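Local structure of BolA (Coxiella burnetii, 3TR3) at residues Ile10-Ile24 with His32-Gly44. The protein is of unknown function but belongs to the BolA/IbaG family and is probably a stress-induced protein that here carries a bound cobalt ion. Sequence-based numbering, arbitrary orientation.
With CO (cobalt (II) ion), chain D.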
ATOM      1  N   ILE B  10       2.987 -10.032   0.172  1.00 37.85           N
ATOM      2  CA  ILE B  10       3.707  -9.433   1.268  1.00 40.38           C
ATOM      3  C   ILE B  10       2.671  -8.731   2.166  1.00 42.06           C
ATOM      4  O   ILE B  10       2.719  -8.853   3.401  1.00 39.18           O
ATOM      5  CB  ILE B  10       4.743  -8.376   0.777  1.00 48.58           C
ATOM      6  CG1 ILE B  10       5.813  -8.985  -0.145  1.00 43.64           C
ATOM      7  CG2 ILE B  10       5.393  -7.659   1.967  1.00 49.82           C
ATOM      8  CD1 ILE B  10       6.630 -10.078   0.453  1.00 38.65           C
ATOM      9  N   LYS B  11       1.720  -8.035   1.530  1.00 31.87           N
ATOM     10  CA  LYS B  11       0.733  -7.229   2.234  1.00 29.81           C
ATOM     11  C   LYS B  11      -0.291  -8.059   3.002  1.00 37.94           C
ATOM     12  O   LYS B  11      -0.593  -7.752   4.173  1.00 34.43           O
ATOM     13  CB  LYS B  11       0.020  -6.265   1.274  1.00 28.79           C
ATOM     14  CG  LYS B  11      -1.357  -5.826   1.733  1.00 36.17           C
ATOM     15  CD  LYS B  11      -1.867  -4.662   0.879  1.00 43.54           C
ATOM     16  CE  LYS B  11      -3.381  -4.510   1.000  1.00 51.00           C
ATOM     17  NZ  LYS B  11      -3.808  -3.765   2.204  1.00 54.97           N
ATOM     18  N   GLN B  12      -0.829  -9.092   2.344  1.00 35.19           N
ATOM     19  CA  GLN B  12      -1.756  -9.994   3.000  1.00 39.93           C
ATOM     20  C   GLN B  12      -1.138 -10.788   4.182  1.00 38.49           C
ATOM     21  O   GLN B  12      -1.765 -10.928   5.217  1.00 35.90           O
ATOM     22  CB  GLN B  12      -2.389 -10.939   1.978  1.00 47.09           C
ATOM     23  CG  GLN B  12      -3.335 -10.213   1.014  1.00 57.92           C
ATOM     24  CD  GLN B  12      -4.137 -11.168   0.117  1.00 66.74           C
ATOM     25  OE1 GLN B  12      -3.608 -12.172  -0.397  1.00 69.21           O
ATOM     26  NE2 GLN B  12      -5.424 -10.854  -0.072  1.00 67.09           N
ATOM     27  N   TRP B  13       0.077 -11.313   3.997  1.00 39.15           N
ATOM     28  CA  TRP B  13       0.747 -12.162   4.974  1.00 34.56           C
ATOM     29  C   TRP B  13       1.066 -11.386   6.257  1.00 37.22           C
ATOM     30  O   TRP B  13       0.833 -11.876   7.356  1.00 41.51           O
ATOM     31  CB  TRP B  13       2.038 -12.747   4.397  1.00 30.04           C
ATOM     32  CG  TRP B  13       1.861 -13.744   3.281  1.00 38.33           C
ATOM     33  CD1 TRP B  13       0.745 -14.484   3.004  1.00 41.97           C
ATOM     34  CD2 TRP B  13       2.833 -14.097   2.273  1.00 37.51           C
ATOM     35  NE1 TRP B  13       0.963 -15.281   1.901  1.00 41.39           N
ATOM     36  CE2 TRP B  13       2.233 -15.068   1.435  1.00 40.51           C
ATOM     37  CE3 TRP B  13       4.154 -13.694   2.011  1.00 32.57           C
ATOM     38  CZ2 TRP B  13       2.901 -15.639   0.342  1.00 41.09           C
ATOM     39  CZ3 TRP B  13       4.823 -14.262   0.935  1.00 37.48           C
ATOM     40  CH2 TRP B  13       4.191 -15.227   0.108  1.00 41.17           C
ATOM     41  N   ILE B  14       1.583 -10.171   6.113  1.00 34.31           N
ATOM     42  CA  ILE B  14       1.921  -9.356   7.267  1.00 35.22           C
ATOM     43  C   ILE B  14       0.665  -8.925   8.013  1.00 37.26           C
ATOM     44  O   ILE B  14       0.621  -8.991   9.227  1.00 42.15           O
ATOM     45  CB  ILE B  14       2.731  -8.124   6.882  1.00 31.65           C
ATOM     46  CG1 ILE B  14       4.071  -8.521   6.264  1.00 27.44           C
ATOM     47  CG2 ILE B  14       2.928  -7.234   8.085  1.00 29.03           C
ATOM     48  CD1 ILE B  14       4.846  -7.277   5.681  1.00 23.89           C
ATOM     49  N   GLU B  15      -0.370  -8.504   7.295  1.00 33.44           N
ATOM     50  CA  GLU B  15      -1.629  -8.147   7.959  1.00 33.23           C
ATOM     51  C   GLU B  15      -2.359  -9.335   8.608  1.00 38.18           C
ATOM     52  O   GLU B  15      -3.127  -9.167   9.536  1.00 43.96           O
ATOM     53  CB  GLU B  15      -2.553  -7.379   7.013  1.00 29.00           C
ATOM     54  CG  GLU B  15      -1.945  -6.054   6.554  1.00 33.62           C
ATOM     55  CD  GLU B  15      -2.770  -5.355   5.482  1.00 39.54           C
ATOM     56  OE1 GLU B  15      -3.647  -6.011   4.872  1.00 44.55           O
ATOM     57  OE2 GLU B  15      -2.539  -4.146   5.259  1.00 37.13           O
ATOM     58  N   THR B  16      -2.110 -10.533   8.113  1.00 38.00           N
ATOM     59  CA  THR B  16      -2.692 -11.725   8.678  1.00 37.87           C
ATOM     60  C   THR B  16      -1.949 -12.083   9.956  1.00 41.35           C
ATOM     61  O   THR B  16      -2.569 -12.319  10.966  1.00 44.26           O
ATOM     62  CB  THR B  16      -2.640 -12.898   7.673  1.00 38.31           C
ATOM     63  OG1 THR B  16      -3.600 -12.659   6.639  1.00 46.22           O
ATOM     64  CG2 THR B  16      -2.968 -14.234   8.336  1.00 34.86           C
ATOM     65  N   GLY B  17      -0.622 -12.073   9.903  1.00 40.48           N
ATOM     66  CA  GLY B  17       0.192 -12.478  11.031  1.00 39.54           C
ATOM     67  C   GLY B  17       0.309 -11.470  12.168  1.00 39.61           C
ATOM     68  O   GLY B  17       0.561 -11.849  13.301  1.00 40.93           O
ATOM     69  N   LEU B  18       0.136 -10.188  11.875  1.00 36.15           N
ATOM     70  CA  LEU B  18       0.390  -9.149  12.858  1.00 34.59           C
ATOM     71  C   LEU B  18      -0.861  -8.291  13.068  1.00 37.23           C
ATOM     72  O   LEU B  18      -1.204  -7.493  12.210  1.00 42.84           O
ATOM     73  CB  LEU B  18       1.583  -8.300  12.401  1.00 32.58           C
ATOM     74  CG  LEU B  18       2.022  -7.227  13.404  1.00 32.56           C
ATOM     75  CD1 LEU B  18       2.634  -7.921  14.579  1.00 32.18           C
ATOM     76  CD2 LEU B  18       2.985  -6.223  12.841  1.00 29.60           C
ATOM     77  N   SER B  19      -1.562  -8.471  14.194  1.00 39.22           N
ATOM     78  CA  SER B  19      -2.867  -7.805  14.406  1.00 42.18           C
ATOM     79  C   SER B  19      -2.763  -6.301  14.443  1.00 40.59           C
ATOM     80  O   SER B  19      -1.780  -5.752  14.945  1.00 38.39           O
ATOM     81  CB  SER B  19      -3.586  -8.291  15.661  1.00 48.00           C
ATOM     82  OG  SER B  19      -4.079  -9.591  15.418  1.00 57.58           O
ATOM     83  N   GLU B  20      -3.783  -5.649  13.884  1.00 37.51           N
ATOM     84  CA  GLU B  20      -3.840  -4.196  13.849  1.00 37.28           C
ATOM     85  C   GLU B  20      -2.753  -3.579  12.956  1.00 37.51           C
ATOM     86  O   GLU B  20      -2.507  -2.374  13.031  1.00 40.16           O
ATOM     87  CB  GLU B  20      -3.753  -3.601  15.274  1.00 40.56           C
ATOM     88  CG  GLU B  20      -4.671  -4.232  16.272  1.00 45.37           C
ATOM     89  CD  GLU B  20      -6.134  -4.172  15.849  1.00 53.02           C
ATOM     90  OE1 GLU B  20      -6.551  -3.113  15.332  1.00 52.68           O
ATOM     91  OE2 GLU B  20      -6.864  -5.180  16.036  1.00 57.04           O
ATOM     92  N   SER B  21      -2.101  -4.373  12.110  1.00 35.42           N
ATOM     93  CA  SER B  21      -1.161  -3.758  11.166  1.00 34.05           C
ATOM     94  C   SER B  21      -1.810  -3.422   9.811  1.00 34.31           C
ATOM     95  O   SER B  21      -2.728  -4.102   9.349  1.00 39.07           O
ATOM     96  CB  SER B  21       0.151  -4.561  10.991  1.00 29.43           C
ATOM     97  OG  SER B  21      -0.074  -5.840  10.424  1.00 32.31           O
ATOM     98  N   ARG B  22      -1.328  -2.348   9.204  1.00 32.68           N
ATOM     99  CA  ARG B  22      -1.669  -1.967   7.824  1.00 29.23           C
ATOM    100  C   ARG B  22      -0.389  -1.845   7.014  1.00 28.64           C
ATOM    101  O   ARG B  22       0.517  -1.057   7.384  1.00 29.05           O
ATOM    102  CB  ARG B  22      -2.462  -0.647   7.782  1.00 29.51           C
ATOM    103  CG  ARG B  22      -2.880  -0.199   6.353  1.00 79.35           C
ATOM    104  CD  ARG B  22      -3.855   0.993   6.347  1.00 78.84           C
ATOM    105  NE  ARG B  22      -5.091   0.698   7.081  1.00 78.29           N
ATOM    106  CZ  ARG B  22      -5.836   1.617   7.692  1.00 76.73           C
ATOM    107  NH1 ARG B  22      -5.465   2.897   7.665  1.00 76.76           N
ATOM    108  NH2 ARG B  22      -6.948   1.259   8.338  1.00 73.80           N
ATOM    109  N   VAL B  23      -0.280  -2.634   5.929  1.00 26.44           N
ATOM    110  CA  VAL B  23       0.831  -2.415   4.987  1.00 27.88           C
ATOM    111  C   VAL B  23       0.445  -1.299   3.947  1.00 32.88           C
ATOM    112  O   VAL B  23      -0.261  -1.552   2.957  1.00 37.78           O
ATOM    113  CB  VAL B  23       1.324  -3.734   4.319  1.00 33.09           C
ATOM    114  CG1 VAL B  23       2.593  -3.499   3.509  1.00 33.09           C
ATOM    115  CG2 VAL B  23       1.556  -4.818   5.365  1.00 28.38           C
ATOM    116  N   ILE B  24       0.873  -0.067   4.216  1.00 28.01           N
ATOM    117  CA  ILE B  24       0.468   1.073   3.416  1.00 33.07           C
ATOM    118  C   ILE B  24       1.259   1.177   2.098  1.00 35.00           C
ATOM    119  O   ILE B  24       0.841   1.851   1.163  1.00 32.25           O
ATOM    120  CB  ILE B  24       0.522   2.420   4.191  1.00 33.38           C
ATOM    121  CG1 ILE B  24       1.957   2.780   4.554  1.00 30.96           C
ATOM    122  CG2 ILE B  24      -0.464   2.420   5.389  1.00 23.62           C
ATOM    123  CD1 ILE B  24       2.065   4.172   5.085  1.00 31.52           C
ATOM    124  N   HIS B  32      13.589  -8.820  -4.282  1.00 31.87           N
ATOM    125  CA  HIS B  32      13.849  -7.728  -3.341  1.00 31.36           C
ATOM    126  C   HIS B  32      12.577  -6.880  -3.131  1.00 34.80           C
ATOM    127  O   HIS B  32      11.924  -6.495  -4.068  1.00 35.31           O
ATOM    128  CB  HIS B  32      15.078  -6.900  -3.763  1.00 29.28           C
ATOM    129  CG  HIS B  32      16.391  -7.624  -3.592  1.00 35.38           C
ATOM    130  ND1 HIS B  32      17.334  -7.266  -2.640  1.00 35.76           N
ATOM    131  CD2 HIS B  32      16.906  -8.715  -4.228  1.00 31.53           C
ATOM    132  CE1 HIS B  32      18.373  -8.080  -2.720  1.00 36.63           C
ATOM    133  NE2 HIS B  32      18.138  -8.970  -3.683  1.00 35.54           N
ATOM    134  N   PHE B  33      12.183  -6.670  -1.885  1.00 35.96           N
ATOM    135  CA  PHE B  33      10.960  -5.959  -1.575  1.00 34.20           C
ATOM    136  C   PHE B  33      11.246  -4.863  -0.535  1.00 37.84           C
ATOM    137  O   PHE B  33      12.270  -4.902   0.158  1.00 41.31           O
ATOM    138  CB  PHE B  33       9.913  -6.923  -1.005  1.00 31.98           C
ATOM    139  CG  PHE B  33       9.470  -8.004  -1.952  1.00 31.19           C
ATOM    140  CD1 PHE B  33       8.335  -7.824  -2.760  1.00 29.30           C
ATOM    141  CD2 PHE B  33      10.155  -9.217  -2.015  1.00 28.20           C
ATOM    142  CE1 PHE B  33       7.895  -8.853  -3.620  1.00 27.59           C
ATOM    143  CE2 PHE B  33       9.740 -10.248  -2.889  1.00 24.17           C
ATOM    144  CZ  PHE B  33       8.618 -10.070  -3.687  1.00 27.47           C
ATOM    145  N   GLU B  34      10.337  -3.891  -0.460  1.00 37.97           N
ATOM    146  CA  GLU B  34      10.293  -2.870   0.589  1.00 41.36           C
ATOM    147  C   GLU B  34       8.861  -2.768   1.036  1.00 39.92           C
ATOM    148  O   GLU B  34       7.941  -2.797   0.217  1.00 41.53           O
ATOM    149  CB  GLU B  34      10.710  -1.494   0.078  1.00 48.60           C
ATOM    150  CG  GLU B  34      12.106  -1.415  -0.481  1.00 64.05           C
ATOM    151  CD  GLU B  34      12.284  -0.200  -1.391  1.00 81.92           C
ATOM    152  OE1 GLU B  34      11.260   0.401  -1.809  1.00 85.56           O
ATOM    153  OE2 GLU B  34      13.451   0.153  -1.688  1.00 88.19           O
ATOM    154  N   ALA B  35       8.668  -2.632   2.339  1.00 34.93           N
ATOM    155  CA  ALA B  35       7.340  -2.506   2.895  1.00 27.45           C
ATOM    156  C   ALA B  35       7.348  -1.402   3.953  1.00 31.68           C
ATOM    157  O   ALA B  35       8.342  -1.221   4.656  1.00 36.17           O
ATOM    158  CB  ALA B  35       6.881  -3.856   3.494  1.00 27.31           C
ATOM    159  N   VAL B  36       6.258  -0.640   4.023  1.00 27.50           N
ATOM    160  CA  VAL B  36       6.071   0.363   5.045  1.00 28.48           C
ATOM    161  C   VAL B  36       4.908  -0.196   5.810  1.00 31.58           C
ATOM    162  O   VAL B  36       3.880  -0.517   5.213  1.00 29.33           O
ATOM    163  CB  VAL B  36       5.740   1.764   4.488  1.00 27.78           C
ATOM    164  CG1 VAL B  36       5.654   2.782   5.612  1.00 25.59           C
ATOM    165  CG2 VAL B  36       6.778   2.199   3.426  1.00 25.56           C
ATOM    166  N   VAL B  37       5.124  -0.414   7.115  1.00 29.82           N
ATOM    167  CA  VAL B  37       4.160  -1.090   7.974  1.00 27.48           C
ATOM    168  C   VAL B  37       3.791  -0.164   9.119  1.00 30.61           C
ATOM    169  O   VAL B  37       4.677   0.434   9.748  1.00 28.13           O
ATOM    170  CB  VAL B  37       4.717  -2.422   8.543  1.00 35.70           C
ATOM    171  CG1 VAL B  37       3.620  -3.153   9.306  1.00 23.40           C
ATOM    172  CG2 VAL B  37       5.211  -3.299   7.428  1.00 23.08           C
ATOM    173  N   LEU B  38       2.484  -0.004   9.337  1.00 30.70           N
ATOM    174  CA  LEU B  38       1.970   0.735  10.469  1.00 28.24           C
ATOM    175  C   LEU B  38       1.400  -0.292  11.437  1.00 33.63           C
ATOM    176  O   LEU B  38       0.669  -1.195  11.017  1.00 34.01           O
ATOM    177  CB  LEU B  38       0.891   1.780  10.080  1.00 23.41           C
ATOM    178  CG  LEU B  38       1.165   2.844   8.996  1.00 33.56           C
ATOM    179  CD1 LEU B  38       0.167   4.062   8.977  1.00 23.84           C
ATOM    180  CD2 LEU B  38       2.596   3.344   8.987  1.00 30.17           C
ATOM    181  N   CYS B  39       1.747  -0.149  12.724  1.00 30.54           N
ATOM    182  CA  CYS B  39       1.187  -0.966  13.802  1.00 30.25           C
ATOM    183  C   CYS B  39       1.329  -0.225  15.151  1.00 36.47           C
ATOM    184  O   CYS B  39       2.434   0.218  15.497  1.00 34.98           O
ATOM    185  CB  CYS B  39       1.910  -2.313  13.859  1.00 24.00           C
ATOM    186  SG  CYS B  39       1.065  -3.542  14.856  1.00 31.73           S
ATOM    187  N   PRO B  40       0.212  -0.074  15.905  1.00 38.22           N
ATOM    188  CA  PRO B  40       0.277   0.558  17.236  1.00 38.93           C
ATOM    189  C   PRO B  40       1.118  -0.264  18.238  1.00 40.05           C
ATOM    190  O   PRO B  40       1.616   0.286  19.212  1.00 46.07           O
ATOM    191  CB  PRO B  40      -1.200   0.635  17.667  1.00 36.25           C
ATOM    192  CG  PRO B  40      -1.882  -0.473  16.889  1.00 34.02           C
ATOM    193  CD  PRO B  40      -1.161  -0.495  15.562  1.00 35.99           C
ATOM    194  N   THR B  41       1.301  -1.552  17.964  1.00 36.68           N
ATOM    195  CA  THR B  41       2.129  -2.439  18.780  1.00 36.55           C
ATOM    196  C   THR B  41       3.623  -2.040  18.782  1.00 33.69           C
ATOM    197  O   THR B  41       4.397  -2.439  19.655  1.00 33.50           O
ATOM    198  CB  THR B  41       1.918  -3.918  18.318  1.00 41.73           C
ATOM    199  OG1 THR B  41       0.568  -4.307  18.590  1.00 47.93           O
ATOM    200  CG2 THR B  41       2.850  -4.889  18.993  1.00 34.03           C
ATOM    201  N   PHE B  42       4.034  -1.244  17.805  1.00 34.71           N
ATOM    202  CA  PHE B  42       5.433  -0.804  17.735  1.00 34.47           C
ATOM    203  C   PHE B  42       5.691   0.284  18.783  1.00 33.66           C
ATOM    204  O   PHE B  42       6.829   0.666  19.011  1.00 35.99           O
ATOM    205  CB  PHE B  42       5.815  -0.261  16.341  1.00 36.04           C
ATOM    206  CG  PHE B  42       5.674  -1.257  15.204  1.00 34.49           C
ATOM    207  CD1 PHE B  42       5.795  -2.615  15.419  1.00 30.48           C
ATOM    208  CD2 PHE B  42       5.438  -0.808  13.901  1.00 33.23           C
ATOM    209  CE1 PHE B  42       5.662  -3.516  14.344  1.00 30.91           C
ATOM    210  CE2 PHE B  42       5.321  -1.697  12.833  1.00 30.90           C
ATOM    211  CZ  PHE B  42       5.442  -3.069  13.062  1.00 28.92           C
ATOM    212  N   GLU B  43       4.641   0.797  19.417  1.00 31.98           N
ATOM    213  CA  GLU B  43       4.857   1.853  20.417  1.00 33.15           C
ATOM    214  C   GLU B  43       5.817   1.391  21.506  1.00 35.34           C
ATOM    215  O   GLU B  43       5.582   0.358  22.169  1.00 37.29           O
ATOM    216  CB  GLU B  43       3.539   2.345  21.012  1.00 30.96           C
ATOM    217  CG  GLU B  43       3.684   3.567  21.879  1.00 39.22           C
ATOM    218  CD  GLU B  43       4.117   4.810  21.112  1.00 51.33           C
ATOM    219  OE1 GLU B  43       3.372   5.249  20.171  1.00 55.74           O
ATOM    220  OE2 GLU B  43       5.203   5.347  21.464  1.00 52.98           O
ATOM    221  N   GLY B  44       6.928   2.109  21.662  1.00 37.59           N
ATOM    222  CA  GLY B  44       7.881   1.811  22.742  1.00 34.63           C
ATOM    223  C   GLY B  44       8.862   0.709  22.379  1.00 36.73           C
ATOM    224  O   GLY B  44       9.650   0.281  23.213  1.00 37.15           O
TER
HETATM  225 CO    CO D  80      19.693 -10.479  -4.001  1.00 37.35          CO
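I10 lays CG1 over one face of the F33 ring in a CH-pi contact, 4.2 Å from the ring centroid. I10 CG2 meets A35 CB and I14 CG2 meets V37 CG1, so the helix covers the face of strand 32-38 that carries F33, A35 and V37. V23, from strand 22-24, adds CG1 against A35 CB. The helix and strand axes run at 37°. L18 has CG anti to the backbone N (chi1 -176°), and its CD2 touches both C39 SG (3.9 Å) and F42 CZ. A type II turn from L18 to S21 then leads into strand 22-24. S21 N and S21 OG both bond to L18 O from the same side of its plane, with OG at 2.7 Å.

The strands pair antiparallel. R22 N donates to L38 O at 2.9 Å, and L38 N returns a nearly straight bond to R22 O (175°). E15 OE2 accepts V23 N at 2.8 Å through its anti lone pair, tying helix to strand.

The other face of the sheet is closely packed though partly exposed. There I24 CG1 packs on V36 CG1 at 3.8 Å. I24 CG2 packs on L38 CG and CD1, the two side chains crossing at about a right angle. The loose, solvent side lies at S19, E20 and P40. E20 meets the P40 ring through its backbone O, 3.4 Å from P40 CD, and through CB. R22 and E20 send their charged groups off from strand 32-38.

H32 binds cobalt through NE2 together with H67. Strand 32-38 is the middle strand, with 68-74 on its far side. Helix 47-57 packs against I14, L18 and F42, Y79 of helix 76-80 touches I24 and L38, and I24 meets I24 of the second subunit.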